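Local coordinates for F-actin-capping protein subunit alpha (Plasmodium berghei, PDB 7A0H) that caps actin filaments as an asymmetric homodimer of alpha subunits, probably binding the fast-growing barbed end and blocking subunit exchange there, at the interface of chains A and B. Residues are numbered along the deposited sequence; one frame, centred on the assembly and turned at random. Chains: chain A/B, F-actin-capping protein subunit alpha.

Contact 1: the interface of chains A and B. Residues chain A 217, 220, 225, 227, 270, 282-283; chain B 219, 221, 225, 272-277, 280.
B:Leu276, on the long helix 243-281 of chain B, is the knob of this homodimer contact, and chain A closes round it with A:Phe220, A:Phe227, A:Leu217 and A:Ile283. Its CG stands anti to the backbone N (chi1 -152°, well short of a full 180°), among the chain A side chains, and chi2 then turns the two methyls to different partners. B:Leu276 CD1 sits over the centre of the A:Phe220 ring, 3.8 Å from its centroid, the two side chains crossing at about a right angle; the rim of that ring meets B:Thr272 CG2 and B:Asp275 CB in plane. B:Leu276 CD2 instead touches A:Ile283 CD1 at 3.6 Å. A:Phe227 comes tip to tip with the leucine, whose CG lies over one ring face toward the rim. The edge of the same ring takes B:Thr280 OG1, 3.3 Å from A:Phe227 CE1, while that hydroxyl donates its hydrogen bond within the helix to B:Leu276 O.

B:Glu221 lies alongside A:Phe227, pointing the same way, then bends at chi2 (75°) to bring its carboxylate to the backbone at the start of strand 283-285. B:Glu221 OE2 accepts from A:Lys282 N through its syn lone pair at 2.7 Å and, at the longer distance of 3.3 Å, from A:Ile283 N, which arrives from above the carboxylate plane. Water 2 joins B:Glu221 OE1 to A:Lys282 NZ, whose likely positive charge may help steady the carboxylate through the water. The lysine's methylenes run across B:Tyr219, whose opposite face carries B:Ile225 CG2 and whose hydroxyl OH is hydrogen-bonded to B:Ser273 OG; A:Lys282 CD rests 3.5 Å above the ring centre.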
ATOM      1  N   LEU A 217      -7.822  -6.750   1.709  1.00 46.39           N
ATOM      2  CA  LEU A 217      -6.922  -7.400   2.653  1.00 53.49           C
ATOM      3  C   LEU A 217      -6.081  -6.257   3.251  1.00 54.68           C
ATOM      4  O   LEU A 217      -5.539  -5.399   2.519  1.00 47.28           O
ATOM      5  CB  LEU A 217      -6.040  -8.434   1.967  1.00 55.34           C
ATOM      6  CG  LEU A 217      -5.093  -9.297   2.830  1.00 56.44           C
ATOM      7  CD1 LEU A 217      -5.958 -10.279   3.792  1.00 55.01           C
ATOM      8  CD2 LEU A 217      -4.102 -10.053   1.996  1.00 54.53           C
ATOM      9  N   PHE A 220      -1.203  -8.657   6.390  1.00 68.41           N
ATOM     10  CA  PHE A 220      -0.506  -9.607   5.531  1.00 65.28           C
ATOM     11  C   PHE A 220       0.951  -9.663   5.970  1.00 80.19           C
ATOM     12  O   PHE A 220       1.707  -8.688   5.808  1.00 66.17           O
ATOM     13  CB  PHE A 220      -0.650  -9.212   4.054  1.00 58.35           C
ATOM     14  CG  PHE A 220       0.096 -10.139   3.086  1.00 69.21           C
ATOM     15  CD1 PHE A 220      -0.297 -11.451   2.921  1.00 63.49           C
ATOM     16  CD2 PHE A 220       1.192  -9.690   2.349  1.00 72.00           C
ATOM     17  CE1 PHE A 220       0.386 -12.311   2.050  1.00 71.89           C
ATOM     18  CE2 PHE A 220       1.876 -10.536   1.470  1.00 83.84           C
ATOM     19  CZ  PHE A 220       1.462 -11.862   1.312  1.00 64.60           C
ATOM     20  N   ILE A 225      -1.551  -3.581   5.348  1.00 58.83           N
ATOM     21  CA  ILE A 225      -1.595  -3.207   3.945  1.00 56.88           C
ATOM     22  C   ILE A 225      -2.996  -2.742   3.546  1.00 65.67           C
ATOM     23  O   ILE A 225      -3.840  -2.446   4.400  1.00 57.12           O
ATOM     24  CB  ILE A 225      -1.126  -4.376   3.066  1.00 64.23           C
ATOM     25  CG1 ILE A 225      -2.110  -5.565   3.154  1.00 59.88           C
ATOM     26  CG2 ILE A 225       0.284  -4.787   3.464  1.00 56.71           C
ATOM     27  CD1 ILE A 225      -1.875  -6.626   2.025  1.00 55.91           C
ATOM     28  N   PHE A 227      -4.848  -3.978   0.212  1.00 46.32           N
ATOM     29  CA  PHE A 227      -4.962  -4.649  -1.072  1.00 55.95           C
ATOM     30  C   PHE A 227      -6.449  -4.826  -1.427  1.00 57.61           C
ATOM     31  O   PHE A 227      -7.178  -5.611  -0.815  1.00 45.97           O
ATOM     32  CB  PHE A 227      -4.246  -5.991  -0.989  1.00 55.61           C
ATOM     33  CG  PHE A 227      -4.421  -6.833  -2.212  1.00 65.04           C
ATOM     34  CD1 PHE A 227      -4.991  -8.078  -2.129  1.00 50.45           C
ATOM     35  CD2 PHE A 227      -3.971  -6.382  -3.436  1.00 65.54           C
ATOM     36  CE1 PHE A 227      -5.154  -8.846  -3.244  1.00 52.86           C
ATOM     37  CE2 PHE A 227      -4.073  -7.150  -4.547  1.00 57.76           C
ATOM     38  CZ  PHE A 227      -4.701  -8.380  -4.459  1.00 68.95           C
ATOM     39  N   ALA A 270      -0.907 -16.275  -9.278  1.00 84.27           N
ATOM     40  CA  ALA A 270       0.286 -15.441  -9.309  1.00 71.02           C
ATOM     41  C   ALA A 270       0.874 -15.452 -10.723  1.00 77.92           C
ATOM     42  O   ALA A 270       1.076 -16.523 -11.307  1.00 82.79           O
ATOM     43  CB  ALA A 270       1.286 -15.948  -8.286  1.00 77.44           C
ATOM     44  N   LYS A 282       1.096  -8.530 -10.971  1.00 73.05           N
ATOM     45  CA  LYS A 282       1.687  -9.718 -10.371  1.00 67.47           C
ATOM     46  C   LYS A 282       0.634 -10.741 -10.003  1.00 76.12           C
ATOM     47  O   LYS A 282       0.939 -11.931  -9.852  1.00 76.49           O
ATOM     48  CB  LYS A 282       2.523  -9.326  -9.151  1.00 75.35           C
ATOM     49  CG  LYS A 282       3.763  -8.450  -9.525  1.00 65.92           C
ATOM     50  CD  LYS A 282       4.523  -8.087  -8.285  1.00 77.78           C
ATOM     51  CE  LYS A 282       5.813  -7.257  -8.618  1.00 81.98           C
ATOM     52  NZ  LYS A 282       5.536  -6.102  -9.552  1.00 68.30           N
ATOM     53  N   ILE A 283      -0.609 -10.295  -9.881  1.00 67.51           N
ATOM     54  CA  ILE A 283      -1.753 -11.137  -9.615  1.00 72.57           C
ATOM     55  C   ILE A 283      -2.671 -11.021 -10.800  1.00 62.91           C
ATOM     56  O   ILE A 283      -2.954  -9.894 -11.230  1.00 71.22           O
ATOM     57  CB  ILE A 283      -2.471 -10.737  -8.323  1.00 71.11           C
ATOM     58  CG1 ILE A 283      -1.495 -10.936  -7.162  1.00 76.80           C
ATOM     59  CG2 ILE A 283      -3.746 -11.497  -8.207  1.00 67.56           C
ATOM     60  CD1 ILE A 283      -2.013 -10.445  -5.857  1.00 88.27           C
TER
ATOM     61  N   TYR B 219       4.669  -3.633  -4.979  1.00 81.56           N
ATOM     62  CA  TYR B 219       3.594  -4.026  -5.855  1.00 60.25           C
ATOM     63  C   TYR B 219       2.815  -2.826  -6.364  1.00 56.75           C
ATOM     64  O   TYR B 219       2.528  -1.874  -5.633  1.00 59.41           O
ATOM     65  CB  TYR B 219       2.661  -4.982  -5.125  1.00 60.56           C
ATOM     66  CG  TYR B 219       3.121  -6.405  -5.027  1.00 60.69           C
ATOM     67  CD1 TYR B 219       4.351  -6.728  -4.526  1.00 68.42           C
ATOM     68  CD2 TYR B 219       2.297  -7.443  -5.428  1.00 65.13           C
ATOM     69  CE1 TYR B 219       4.750  -8.046  -4.426  1.00 80.54           C
ATOM     70  CE2 TYR B 219       2.690  -8.732  -5.327  1.00 67.46           C
ATOM     71  CZ  TYR B 219       3.912  -9.040  -4.824  1.00 64.48           C
ATOM     72  OH  TYR B 219       4.281 -10.350  -4.724  1.00 68.51           O
ATOM     73  N   GLU B 221      -0.241  -3.277  -7.457  1.00 62.54           N
ATOM     74  CA  GLU B 221      -1.558  -3.470  -6.866  1.00 65.94           C
ATOM     75  C   GLU B 221      -1.710  -2.781  -5.516  1.00 68.28           C
ATOM     76  O   GLU B 221      -2.820  -2.405  -5.151  1.00 55.94           O
ATOM     77  CB  GLU B 221      -1.886  -4.962  -6.676  1.00 64.89           C
ATOM     78  CG  GLU B 221      -1.906  -5.822  -7.961  1.00 72.66           C
ATOM     79  CD  GLU B 221      -0.534  -6.165  -8.552  1.00 69.71           C
ATOM     80  OE1 GLU B 221       0.523  -5.573  -8.160  1.00 60.53           O
ATOM     81  OE2 GLU B 221      -0.559  -7.046  -9.454  1.00 61.41           O
ATOM     82  N   ILE B 225       2.602  -3.125  -0.038  1.00 73.51           N
ATOM     83  CA  ILE B 225       3.215  -4.432  -0.214  1.00 66.84           C
ATOM     84  C   ILE B 225       4.553  -4.202  -0.887  1.00 80.65           C
ATOM     85  O   ILE B 225       4.626  -3.940  -2.099  1.00 65.21           O
ATOM     86  CB  ILE B 225       2.366  -5.352  -1.086  1.00 73.84           C
ATOM     87  CG1 ILE B 225       1.115  -5.786  -0.372  1.00 63.10           C
ATOM     88  CG2 ILE B 225       3.159  -6.565  -1.476  1.00 66.99           C
ATOM     89  CD1 ILE B 225       0.095  -6.211  -1.327  1.00 65.38           C
ATOM     90  N   THR B 272       4.944 -14.683  -2.947  1.00 71.42           N
ATOM     91  CA  THR B 272       4.227 -13.696  -2.161  1.00 84.69           C
ATOM     92  C   THR B 272       2.866 -13.440  -2.758  1.00 69.27           C
ATOM     93  O   THR B 272       1.857 -13.451  -2.043  1.00 62.78           O
ATOM     94  CB  THR B 272       5.046 -12.408  -2.103  1.00 73.81           C
ATOM     95  OG1 THR B 272       6.368 -12.724  -1.653  1.00 69.34           O
ATOM     96  CG2 THR B 272       4.435 -11.402  -1.169  1.00 61.38           C
ATOM     97  N   SER B 273       2.843 -13.197  -4.068  1.00 75.29           N
ATOM     98  CA  SER B 273       1.622 -13.021  -4.819  1.00 64.24           C
ATOM     99  C   SER B 273       0.652 -14.134  -4.512  1.00 75.18           C
ATOM    100  O   SER B 273      -0.551 -13.905  -4.293  1.00 67.11           O
ATOM    101  CB  SER B 273       1.957 -13.007  -6.291  1.00 66.87           C
ATOM    102  OG  SER B 273       2.697 -11.888  -6.668  1.00 66.98           O
ATOM    103  N   SER B 274       1.180 -15.333  -4.376  1.00 70.54           N
ATOM    104  CA  SER B 274       0.341 -16.484  -4.149  1.00 76.14           C
ATOM    105  C   SER B 274      -0.205 -16.480  -2.732  1.00 68.30           C
ATOM    106  O   SER B 274      -1.323 -16.937  -2.505  1.00 68.97           O
ATOM    107  CB  SER B 274       1.156 -17.742  -4.438  1.00 73.18           C
ATOM    108  OG  SER B 274       0.340 -18.880  -4.303  1.00 94.72           O
ATOM    109  N   ASP B 275       0.547 -15.982  -1.764  1.00 73.26           N
ATOM    110  CA  ASP B 275       0.011 -15.922  -0.409  1.00 68.12           C
ATOM    111  C   ASP B 275      -0.995 -14.805  -0.290  1.00 61.16           C
ATOM    112  O   ASP B 275      -1.924 -14.857   0.516  1.00 71.04           O
ATOM    113  CB  ASP B 275       1.144 -15.748   0.583  1.00 76.15           C
ATOM    114  CG  ASP B 275       1.773 -17.052   0.913  1.00 74.11           C
ATOM    115  OD1 ASP B 275       1.066 -17.924   1.461  1.00 86.43           O
ATOM    116  OD2 ASP B 275       2.965 -17.228   0.579  1.00 97.04           O
ATOM    117  N   LEU B 276      -0.781 -13.775  -1.078  1.00 59.00           N
ATOM    118  CA  LEU B 276      -1.734 -12.684  -1.134  1.00 63.43           C
ATOM    119  C   LEU B 276      -3.087 -13.220  -1.594  1.00 61.52           C
ATOM    120  O   LEU B 276      -4.112 -12.989  -0.951  1.00 52.82           O
ATOM    121  CB  LEU B 276      -1.145 -11.653  -2.081  1.00 60.77           C
ATOM    122  CG  LEU B 276      -1.436 -10.171  -2.006  1.00 71.76           C
ATOM    123  CD1 LEU B 276      -1.452  -9.647  -0.609  1.00 72.88           C
ATOM    124  CD2 LEU B 276      -0.265  -9.560  -2.789  1.00 96.87           C
ATOM    125  N   ILE B 277      -3.093 -13.965  -2.699  1.00 60.32           N
ATOM    126  CA  ILE B 277      -4.328 -14.559  -3.193  1.00 63.31           C
ATOM    127  C   ILE B 277      -4.923 -15.463  -2.136  1.00 57.79           C
ATOM    128  O   ILE B 277      -6.101 -15.368  -1.813  1.00 58.32           O
ATOM    129  CB  ILE B 277      -4.086 -15.314  -4.509  1.00 67.20           C
ATOM    130  CG1 ILE B 277      -3.678 -14.343  -5.622  1.00 60.24           C
ATOM    131  CG2 ILE B 277      -5.309 -16.122  -4.884  1.00 62.76           C
ATOM    132  CD1 ILE B 277      -2.918 -15.059  -6.744  1.00 71.10           C
ATOM    133  N   THR B 280      -6.494 -13.367   0.517  1.00 52.25           N
ATOM    134  CA  THR B 280      -7.643 -12.669  -0.002  1.00 45.36           C
ATOM    135  C   THR B 280      -8.868 -13.578  -0.173  1.00 53.35           C
ATOM    136  O   THR B 280     -10.009 -13.109   0.034  1.00 51.41           O
ATOM    137  CB  THR B 280      -7.246 -11.983  -1.313  1.00 50.13           C
ATOM    138  OG1 THR B 280      -6.087 -11.135  -1.117  1.00 54.81           O
ATOM    139  CG2 THR B 280      -8.454 -11.141  -1.791  1.00 49.66           C
TER
HETATM  140  O   HOH W   1      -2.787  -7.276 -10.599  1.00 56.26           O
HETATM  141  O   HOH W   2       3.089  -5.508  -9.357  1.00 56.93           O

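Contact 2: the interface of chains A and B. Residues chain A 18, 20, 224-227; chain B 23, 222, 224.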
ATOM      1  N   ASN A  18      -2.532   8.386   2.131  1.00101.95           N
ATOM      2  CA  ASN A  18      -1.652   7.322   1.678  1.00107.55           C
ATOM      3  C   ASN A  18      -1.471   6.221   2.713  1.00 97.17           C
ATOM      4  O   ASN A  18      -0.901   5.171   2.391  1.00 92.51           O
ATOM      5  CB  ASN A  18      -0.299   7.954   1.322  1.00 91.76           C
ATOM      6  CG  ASN A  18      -0.319   8.637  -0.045  1.00115.30           C
ATOM      7  OD1 ASN A  18      -0.082   9.834  -0.150  1.00121.75           O
ATOM      8  ND2 ASN A  18      -0.634   7.884  -1.088  1.00131.30           N
ATOM      9  N   PRO A  20      -2.258   3.066   5.094  1.00 80.73           N
ATOM     10  CA  PRO A  20      -3.193   1.906   5.111  1.00 72.85           C
ATOM     11  C   PRO A  20      -4.109   1.965   6.322  1.00 75.69           C
ATOM     12  O   PRO A  20      -3.772   2.607   7.329  1.00 73.69           O
ATOM     13  CB  PRO A  20      -2.259   0.688   5.157  1.00 78.43           C
ATOM     14  CG  PRO A  20      -1.000   1.219   5.839  1.00 78.53           C
ATOM     15  CD  PRO A  20      -0.872   2.643   5.385  1.00 67.62           C
ATOM     16  N   ASN A 224       0.430  -3.929   8.053  1.00 59.32           N
ATOM     17  CA  ASN A 224      -0.792  -3.271   7.636  1.00 79.08           C
ATOM     18  C   ASN A 224      -0.679  -2.988   6.149  1.00 64.71           C
ATOM     19  O   ASN A 224       0.252  -2.306   5.722  1.00 64.59           O
ATOM     20  CB  ASN A 224      -1.030  -1.972   8.403  1.00 75.71           C
ATOM     21  CG  ASN A 224      -1.260  -2.205   9.877  1.00 79.72           C
ATOM     22  OD1 ASN A 224      -2.298  -2.720  10.273  1.00 82.07           O
ATOM     23  ND2 ASN A 224      -0.310  -1.808  10.690  1.00 73.24           N
ATOM     24  N   ILE A 225      -1.551  -3.581   5.348  1.00 58.83           N
ATOM     25  CA  ILE A 225      -1.595  -3.207   3.945  1.00 56.88           C
ATOM     26  C   ILE A 225      -2.996  -2.742   3.546  1.00 65.67           C
ATOM     27  O   ILE A 225      -3.840  -2.446   4.400  1.00 57.12           O
ATOM     28  CB  ILE A 225      -1.126  -4.376   3.066  1.00 64.23           C
ATOM     29  CG1 ILE A 225      -2.110  -5.565   3.154  1.00 59.88           C
ATOM     30  CG2 ILE A 225       0.284  -4.787   3.464  1.00 56.71           C
ATOM     31  CD1 ILE A 225      -1.875  -6.626   2.025  1.00 55.91           C
ATOM     32  N   ASN A 226      -3.269  -2.713   2.237  1.00 58.79           N
ATOM     33  CA  ASN A 226      -4.520  -2.139   1.742  1.00 61.49           C
ATOM     34  C   ASN A 226      -4.730  -2.656   0.330  1.00 61.65           C
ATOM     35  O   ASN A 226      -4.768  -1.873  -0.626  1.00 59.61           O
ATOM     36  CB  ASN A 226      -4.453  -0.618   1.809  1.00 60.55           C
ATOM     37  CG  ASN A 226      -5.794   0.068   1.653  1.00 68.57           C
ATOM     38  OD1 ASN A 226      -6.911  -0.497   1.836  1.00 63.57           O
ATOM     39  ND2 ASN A 226      -5.692   1.351   1.345  1.00 67.51           N
ATOM     40  N   PHE A 227      -4.848  -3.978   0.212  1.00 46.32           N
ATOM     41  CA  PHE A 227      -4.962  -4.649  -1.072  1.00 55.95           C
ATOM     42  C   PHE A 227      -6.449  -4.826  -1.427  1.00 57.61           C
ATOM     43  O   PHE A 227      -7.178  -5.611  -0.815  1.00 45.97           O
ATOM     44  CB  PHE A 227      -4.246  -5.991  -0.989  1.00 55.61           C
ATOM     45  CG  PHE A 227      -4.421  -6.833  -2.212  1.00 65.04           C
ATOM     46  CD1 PHE A 227      -4.991  -8.078  -2.129  1.00 50.45           C
ATOM     47  CD2 PHE A 227      -3.971  -6.382  -3.436  1.00 65.54           C
ATOM     48  CE1 PHE A 227      -5.154  -8.846  -3.244  1.00 52.86           C
ATOM     49  CE2 PHE A 227      -4.073  -7.150  -4.547  1.00 57.76           C
ATOM     50  CZ  PHE A 227      -4.701  -8.380  -4.459  1.00 68.95           C
TER
ATOM     51  N   LYS B  23       7.158   7.166  -2.159  1.00143.57           N
ATOM     52  CA  LYS B  23       6.455   8.258  -1.514  1.00137.08           C
ATOM     53  C   LYS B  23       7.376   9.146  -0.685  1.00136.73           C
ATOM     54  O   LYS B  23       6.981  10.270  -0.355  1.00136.25           O
ATOM     55  CB  LYS B  23       5.359   7.647  -0.633  1.00129.82           C
ATOM     56  CG  LYS B  23       4.304   6.837  -1.421  1.00126.99           C
ATOM     57  CD  LYS B  23       3.259   6.142  -0.513  1.00127.45           C
ATOM     58  CE  LYS B  23       2.066   5.515  -1.297  1.00112.84           C
ATOM     59  NZ  LYS B  23       1.124   4.759  -0.371  1.00113.33           N
ATOM     60  N   ASP B 222      -0.623  -2.593  -4.767  1.00 61.81           N
ATOM     61  CA  ASP B 222      -0.717  -2.025  -3.421  1.00 57.18           C
ATOM     62  C   ASP B 222       0.676  -1.572  -2.987  1.00 61.91           C
ATOM     63  O   ASP B 222       1.538  -2.405  -2.739  1.00 60.97           O
ATOM     64  CB  ASP B 222      -1.277  -3.059  -2.411  1.00 58.14           C
ATOM     65  CG  ASP B 222      -1.365  -2.520  -0.969  1.00 59.87           C
ATOM     66  OD1 ASP B 222      -1.268  -1.294  -0.796  1.00 64.56           O
ATOM     67  OD2 ASP B 222      -1.483  -3.293   0.019  1.00 61.67           O
ATOM     68  N   ASN B 224       1.639  -0.614  -0.190  1.00 73.02           N
ATOM     69  CA  ASN B 224       1.992  -1.074   1.149  1.00 67.61           C
ATOM     70  C   ASN B 224       2.581  -2.475   1.126  1.00 77.37           C
ATOM     71  O   ASN B 224       3.101  -2.930   2.148  1.00 72.51           O
ATOM     72  CB  ASN B 224       0.783  -1.042   2.087  1.00 65.90           C
ATOM     73  CG  ASN B 224       0.169   0.334   2.203  1.00 80.92           C
ATOM     74  OD1 ASN B 224       0.718   1.230   2.833  1.00102.35           O
ATOM     75  ND2 ASN B 224      -0.977   0.513   1.556  1.00 76.89           N
TER
HETATM   76  O   HOH W   3      -2.904   3.175   1.542  1.00 65.38           O
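Backbone recognition comes first in this smaller polar patch, where a chain B loop meets the beginning of strand 223-238 and the end of helix 3-18 in chain A. B:Asp222 has CG anti to its backbone N (chi1 179°), so the carboxylate reaches the strand. There B:Asp222 OD2 accepts from A:Asn226 N at 2.9 Å; the bond is fairly straight, 161° at the hydrogen, but the donor lies above the carboxylate plane.

The other carboxylate oxygen works inside chain B. B:Asp222 OD1 takes B:Asn224 ND2 on its syn lone pair at 3.0 Å, and B:Asn224 N from well above the plane. Two donors from one residue thus brace the aspartate and fix the turn of the asparagine amide, with ND2 toward the acid and OD1 toward A:Pro20.

Van der Waals packing makes up the next group. So turned, B:Asn224 crosses A:Pro20 obliquely, its amide OD1 lying 3.3 Å from A:Pro20 CD. B:Asn224 CB packs against A:Ile225 CA at 3.7 Å. B:Asp222 meets the A:Ile225 side chain at about a right angle. Farther out, the extended but poorly ordered B:Lys23 passes obliquely by A:Asn18, too loosely placed to carry much.

Water adds the last kind of contact: water 3 is 3.0 Å from the carbonyl A:Asn18 O and also pairs with the amide B:Asn224 ND2 at 3.3 Å.

Contact 1 and contact 2 are centred about 11 Å apart and run into each other through A:Ile225 and A:Phe227, two residues apart on strand 223-238 of chain A. That strand offers side chains to the apolar core of contact 1 and its backbone to the polar edge in contact 2, while chain B answers with neighbouring loop residues, B:Glu221 and B:Asp222, whose carboxylates serve one contact each. The long chain B helix enters contact 1, whereas helix 3-18 of chain A enters contact 2. Since the whole interface departs from an exact two-fold, identical chains play different parts, as befits an asymmetric homodimer.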